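Local coordinates for exonuclease (Laribacter hongkongensis, PDB 3SZ5), which probably digests DNA from its ends as a magnesium-dependent alkaline exonuclease of the lambda-exonuclease-like PDDEXK nuclease clan, at residues I111-P116 with D151-D156. Sequence-based numbering, arbitrary orientation.
Sequences IEIKCP and DFVSYD. With MG (magnesium ion), chain C; nucleotides of chain B.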
ATOM      1  N   ILE A 111      12.840  -6.237 -29.816  1.00 58.27           N
ATOM      2  CA  ILE A 111      13.223  -6.604 -28.456  1.00 57.00           C
ATOM      3  C   ILE A 111      12.300  -5.945 -27.400  1.00 56.83           C
ATOM      4  O   ILE A 111      11.971  -4.747 -27.495  1.00 56.42           O
ATOM      5  CB  ILE A 111      14.713  -6.329 -28.185  1.00 56.65           C
ATOM      6  CG1 ILE A 111      15.085  -6.817 -26.793  1.00 56.75           C
ATOM      7  CG2 ILE A 111      15.044  -4.863 -28.317  1.00 55.75           C
ATOM      8  CD1 ILE A 111      16.448  -6.387 -26.353  1.00 55.63           C
ATOM      9  N   GLU A 112      11.839  -6.755 -26.441  1.00 56.17           N
ATOM     10  CA  GLU A 112      11.165  -6.255 -25.249  1.00 55.43           C
ATOM     11  C   GLU A 112      12.019  -6.686 -24.077  1.00 55.69           C
ATOM     12  O   GLU A 112      12.336  -7.868 -23.962  1.00 55.59           O
ATOM     13  CB  GLU A 112       9.757  -6.827 -25.115  1.00 55.13           C
ATOM     14  CG  GLU A 112       9.015  -6.430 -23.837  1.00 54.03           C
ATOM     15  CD  GLU A 112       8.964  -4.902 -23.598  1.00 54.20           C
ATOM     16  OE1 GLU A 112       8.868  -4.112 -24.574  1.00 52.28           O
ATOM     17  OE2 GLU A 112       9.030  -4.483 -22.416  1.00 52.65           O
ATOM     18  N   ILE A 113      12.383  -5.708 -23.238  1.00 55.61           N
ATOM     19  CA  ILE A 113      13.345  -5.827 -22.132  1.00 55.69           C
ATOM     20  C   ILE A 113      12.666  -5.689 -20.769  1.00 55.83           C
ATOM     21  O   ILE A 113      11.878  -4.765 -20.539  1.00 56.16           O
ATOM     22  CB  ILE A 113      14.395  -4.672 -22.193  1.00 55.60           C
ATOM     23  CG1 ILE A 113      15.493  -4.959 -23.212  1.00 55.74           C
ATOM     24  CG2 ILE A 113      15.079  -4.463 -20.839  1.00 56.06           C
ATOM     25  CD1 ILE A 113      16.214  -3.694 -23.750  1.00 53.44           C
ATOM     26  N   LYS A 114      12.995  -6.583 -19.848  1.00 55.87           N
ATOM     27  CA  LYS A 114      12.591  -6.403 -18.448  1.00 55.66           C
ATOM     28  C   LYS A 114      13.855  -6.420 -17.625  1.00 55.80           C
ATOM     29  O   LYS A 114      14.792  -7.143 -17.931  1.00 56.05           O
ATOM     30  CB  LYS A 114      11.643  -7.515 -17.939  1.00 55.56           C
ATOM     31  CG  LYS A 114      10.382  -7.800 -18.769  1.00 53.61           C
ATOM     32  CD  LYS A 114       9.700  -6.531 -19.217  1.00 52.47           C
ATOM     33  CE  LYS A 114       8.492  -6.865 -20.039  1.00 54.36           C
ATOM     34  NZ  LYS A 114       7.683  -5.669 -20.365  1.00 57.90           N
ATOM     35  N   CYS A 115      13.876  -5.592 -16.596  1.00 56.09           N
ATOM     36  CA  CYS A 115      14.946  -5.578 -15.622  1.00 56.27           C
ATOM     37  C   CYS A 115      14.285  -5.540 -14.265  1.00 56.21           C
ATOM     38  O   CYS A 115      14.284  -4.501 -13.619  1.00 55.99           O
ATOM     39  CB  CYS A 115      15.803  -4.335 -15.805  1.00 56.35           C
ATOM     40  SG  CYS A 115      16.693  -4.297 -17.344  1.00 56.16           S
ATOM     41  N   PRO A 116      13.697  -6.671 -13.844  1.00 56.23           N
ATOM     42  CA  PRO A 116      12.799  -6.721 -12.716  1.00 56.46           C
ATOM     43  C   PRO A 116      13.562  -6.994 -11.419  1.00 57.24           C
ATOM     44  O   PRO A 116      14.814  -6.956 -11.406  1.00 58.04           O
ATOM     45  CB  PRO A 116      11.962  -7.949 -13.057  1.00 56.43           C
ATOM     46  CG  PRO A 116      12.965  -8.902 -13.573  1.00 56.03           C
ATOM     47  CD  PRO A 116      13.978  -8.030 -14.341  1.00 56.40           C
ATOM     48  N   ASP A 151      12.267 -10.830 -29.372  1.00 61.15           N
ATOM     49  CA  ASP A 151      13.166 -11.437 -28.423  1.00 60.74           C
ATOM     50  C   ASP A 151      12.888 -10.874 -27.044  1.00 60.45           C
ATOM     51  O   ASP A 151      13.044  -9.661 -26.796  1.00 61.43           O
ATOM     52  CB  ASP A 151      14.614 -11.204 -28.838  1.00 60.69           C
ATOM     53  CG  ASP A 151      15.148 -12.312 -29.739  1.00 62.09           C
ATOM     54  OD1 ASP A 151      14.544 -13.421 -29.769  1.00 62.84           O
ATOM     55  OD2 ASP A 151      16.181 -12.075 -30.416  1.00 63.53           O
ATOM     56  N   PHE A 152      12.449 -11.741 -26.147  1.00 59.19           N
ATOM     57  CA  PHE A 152      12.163 -11.310 -24.804  1.00 58.62           C
ATOM     58  C   PHE A 152      13.411 -11.432 -23.980  1.00 58.01           C
ATOM     59  O   PHE A 152      13.922 -12.532 -23.820  1.00 58.78           O
ATOM     60  CB  PHE A 152      11.081 -12.180 -24.203  1.00 58.67           C
ATOM     61  CG  PHE A 152      10.739 -11.828 -22.791  1.00 59.01           C
ATOM     62  CD1 PHE A 152      11.302 -12.529 -21.730  1.00 60.30           C
ATOM     63  CD2 PHE A 152       9.846 -10.813 -22.514  1.00 59.83           C
ATOM     64  CE1 PHE A 152      10.977 -12.214 -20.405  1.00 59.78           C
ATOM     65  CE2 PHE A 152       9.519 -10.485 -21.196  1.00 60.55           C
ATOM     66  CZ  PHE A 152      10.081 -11.190 -20.144  1.00 60.64           C
ATOM     67  N   VAL A 153      13.875 -10.309 -23.438  1.00 57.22           N
ATOM     68  CA  VAL A 153      15.103 -10.237 -22.623  1.00 56.25           C
ATOM     69  C   VAL A 153      14.807  -9.890 -21.168  1.00 56.30           C
ATOM     70  O   VAL A 153      14.140  -8.875 -20.876  1.00 55.61           O
ATOM     71  CB  VAL A 153      16.105  -9.192 -23.218  1.00 56.45           C
ATOM     72  CG1 VAL A 153      17.331  -8.945 -22.295  1.00 53.66           C
ATOM     73  CG2 VAL A 153      16.521  -9.621 -24.635  1.00 55.99           C
ATOM     74  N   SER A 154      15.297 -10.738 -20.262  1.00 56.43           N
ATOM     75  CA  SER A 154      15.311 -10.400 -18.831  1.00 57.07           C
ATOM     76  C   SER A 154      16.733 -10.234 -18.313  1.00 57.16           C
ATOM     77  O   SER A 154      17.586 -11.112 -18.498  1.00 57.51           O
ATOM     78  CB  SER A 154      14.570 -11.433 -17.987  1.00 57.03           C
ATOM     79  OG  SER A 154      14.336 -10.919 -16.682  1.00 57.33           O
ATOM     80  N   TYR A 155      16.974  -9.112 -17.646  1.00 57.31           N
ATOM     81  CA  TYR A 155      18.312  -8.775 -17.172  1.00 57.59           C
ATOM     82  C   TYR A 155      18.353  -8.405 -15.693  1.00 57.49           C
ATOM     83  O   TYR A 155      17.447  -7.758 -15.177  1.00 57.91           O
ATOM     84  CB  TYR A 155      18.859  -7.631 -18.016  1.00 57.58           C
ATOM     85  CG  TYR A 155      20.290  -7.232 -17.745  1.00 56.97           C
ATOM     86  CD1 TYR A 155      21.350  -8.048 -18.113  1.00 55.96           C
ATOM     87  CD2 TYR A 155      20.584  -5.999 -17.168  1.00 56.54           C
ATOM     88  CE1 TYR A 155      22.689  -7.651 -17.882  1.00 55.86           C
ATOM     89  CE2 TYR A 155      21.893  -5.595 -16.945  1.00 55.98           C
ATOM     90  CZ  TYR A 155      22.944  -6.423 -17.298  1.00 55.92           C
ATOM     91  OH  TYR A 155      24.238  -6.010 -17.066  1.00 55.50           O
ATOM     92  N   ASP A 156      19.411  -8.837 -15.025  1.00 57.36           N
ATOM     93  CA  ASP A 156      19.706  -8.438 -13.662  1.00 57.49           C
ATOM     94  C   ASP A 156      21.190  -8.664 -13.351  1.00 57.73           C
ATOM     95  O   ASP A 156      21.666  -9.801 -13.220  1.00 56.83           O
ATOM     96  CB  ASP A 156      18.830  -9.192 -12.667  1.00 57.42           C
ATOM     97  CG  ASP A 156      19.020  -8.710 -11.244  1.00 58.83           C
ATOM     98  OD1 ASP A 156      19.817  -7.762 -11.014  1.00 60.24           O
ATOM     99  OD2 ASP A 156      18.372  -9.274 -10.347  1.00 58.98           O
TER
HETATM  100 MG    MG C 220      10.508  -3.196 -21.267  1.00 51.38          MG
ATOM    101  P    DT B   3      10.586  -3.073 -16.169  1.00113.81           P
ATOM    102  OP1  DT B   3      11.925  -3.634 -16.485  1.00112.57           O
ATOM    103  OP2  DT B   3       9.431  -3.345 -17.056  1.00114.30           O
ATOM    104  O5'  DT B   3      10.125  -3.511 -14.693  1.00115.19           O
ATOM    105  C5'  DT B   3      10.927  -3.287 -13.518  1.00117.04           C
ATOM    106  C4'  DT B   3      10.168  -3.720 -12.277  1.00118.25           C
ATOM    107  O4'  DT B   3       9.161  -2.714 -11.965  1.00119.59           O
ATOM    108  C3'  DT B   3       9.415  -5.056 -12.406  1.00119.00           C
ATOM    109  O3'  DT B   3       9.633  -5.903 -11.248  1.00118.84           O
ATOM    110  C2'  DT B   3       7.964  -4.599 -12.544  1.00119.64           C
ATOM    111  C1'  DT B   3       8.023  -3.446 -11.552  1.00120.71           C
ATOM    112  N1   DT B   3       6.742  -2.665 -11.421  1.00122.02           N
ATOM    113  C2   DT B   3       6.214  -2.486 -10.145  1.00122.71           C
ATOM    114  O2   DT B   3       6.746  -2.900  -9.123  1.00122.63           O
ATOM    115  N3   DT B   3       5.025  -1.787 -10.105  1.00123.08           N
ATOM    116  C4   DT B   3       4.323  -1.266 -11.186  1.00122.93           C
ATOM    117  O4   DT B   3       3.267  -0.658 -11.004  1.00122.56           O
ATOM    118  C5   DT B   3       4.932  -1.499 -12.498  1.00122.80           C
ATOM    119  C7   DT B   3       4.307  -1.003 -13.769  1.00121.45           C
ATOM    120  C6   DT B   3       6.090  -2.183 -12.551  1.00122.44           C
ATOM    121  P    DT B   2       8.269  -1.102 -20.531  1.00107.10           P
ATOM    122  OP1  DT B   2       9.534  -1.585 -21.158  1.00107.52           O
ATOM    123  OP2  DT B   2       7.126  -2.036 -20.298  1.00105.63           O
ATOM    124  O5'  DT B   2       8.642  -0.352 -19.154  1.00108.18           O
ATOM    125  C5'  DT B   2       9.962   0.163 -18.894  1.00110.15           C
ATOM    126  C4'  DT B   2      10.187   0.488 -17.419  1.00112.61           C
ATOM    127  O4'  DT B   2       9.521   1.734 -17.065  1.00113.82           O
ATOM    128  C3'  DT B   2       9.701  -0.551 -16.402  1.00113.59           C
ATOM    129  O3'  DT B   2      10.753  -1.477 -16.079  1.00114.24           O
ATOM    130  C2'  DT B   2       9.342   0.290 -15.176  1.00114.20           C
ATOM    131  C1'  DT B   2       8.958   1.647 -15.765  1.00114.52           C
ATOM    132  N1   DT B   2       7.459   1.885 -15.806  1.00115.50           N
ATOM    133  C2   DT B   2       6.950   3.056 -15.264  1.00115.45           C
ATOM    134  O2   DT B   2       7.633   3.924 -14.752  1.00114.97           O
ATOM    135  N3   DT B   2       5.583   3.182 -15.343  1.00115.71           N
ATOM    136  C4   DT B   2       4.681   2.279 -15.892  1.00116.39           C
ATOM    137  O4   DT B   2       3.478   2.532 -15.894  1.00115.81           O
ATOM    138  C5   DT B   2       5.262   1.057 -16.453  1.00117.40           C
ATOM    139  C7   DT B   2       4.413  -0.025 -17.099  1.00117.53           C
ATOM    140  C6   DT B   2       6.607   0.933 -16.372  1.00116.60           C
ATOM    141  P    DT B   4       8.828  -7.266 -10.964  1.00118.59           P
ATOM    142  OP1  DT B   4       9.778  -8.104 -10.214  1.00118.42           O
ATOM    143  OP2  DT B   4       8.279  -7.767 -12.247  1.00117.98           O
ATOM    144  O5'  DT B   4       7.595  -6.864  -9.989  1.00120.95           O
ATOM    145  C5'  DT B   4       7.450  -7.426  -8.652  1.00123.74           C
ATOM    146  C4'  DT B   4       6.026  -7.546  -8.099  1.00125.58           C
ATOM    147  O4'  DT B   4       5.222  -6.446  -8.600  1.00126.66           O
ATOM    148  C3'  DT B   4       5.262  -8.849  -8.404  1.00126.04           C
ATOM    149  O3'  DT B   4       4.815  -9.476  -7.196  1.00125.10           O
ATOM    150  C2'  DT B   4       4.084  -8.439  -9.298  1.00126.66           C
ATOM    151  C1'  DT B   4       3.972  -6.923  -9.079  1.00127.52           C
ATOM    152  N1   DT B   4       3.625  -6.084 -10.290  1.00128.27           N
ATOM    153  C2   DT B   4       2.757  -5.009 -10.141  1.00128.42           C
ATOM    154  O2   DT B   4       2.236  -4.705  -9.084  1.00128.43           O
ATOM    155  N3   DT B   4       2.511  -4.292 -11.293  1.00128.35           N
ATOM    156  C4   DT B   4       3.038  -4.539 -12.557  1.00128.38           C
ATOM    157  O4   DT B   4       2.764  -3.854 -13.533  1.00127.94           O
ATOM    158  C5   DT B   4       3.940  -5.662 -12.655  1.00128.68           C
ATOM    159  C7   DT B   4       4.557  -6.001 -13.985  1.00128.19           C
ATOM    160  C6   DT B   4       4.192  -6.369 -11.531  1.00128.66           C
TER
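K114 and F152 cross at about a right angle, with K114 CG 3.7 Å from F152 CZ. With CG beside its own backbone N (chi1 -53°) and a bend at chi2, the lysine rests CG and CE against the phenyl group yet carries its ammonium away from F152 to E112, where K114 NZ meets E112 OE2 at 2.7 Å, on the anti side and out of the carboxylate plane; Q137 OE1 also takes a bond from K114 NZ. E112 OE2 also binds the magnesium ion at 2.3 Å. A carboxylate and a long cation thus suit alternate positions of the strand, on one face, the E-x-K end of the PDDEXK motif. I113 needs no polar side chain, since its carbonyl O serves the ion, which D102 and OP1 of DT2 of chain B also bind. Beyond the strand, the backbone N of C115 grips OP1 of DT3 of chain B at 2.8 Å, almost straight.

Between the two strands, which run parallel, the backbone bonds go from E112 N to D151 O, V153 N to E112 O, K114 N to V153 O and Y155 N to K114 O. On the other face, branched I111 and V153 pack I111 CD1 against V153 CG2 at 3.7 Å.

These are adjacent interior strands of a five-stranded mixed sheet, flanked by 103-105 and 165-171; helix 132-145 covers the E112 and F152 face, and helix 68-79 the I113 and V153 face.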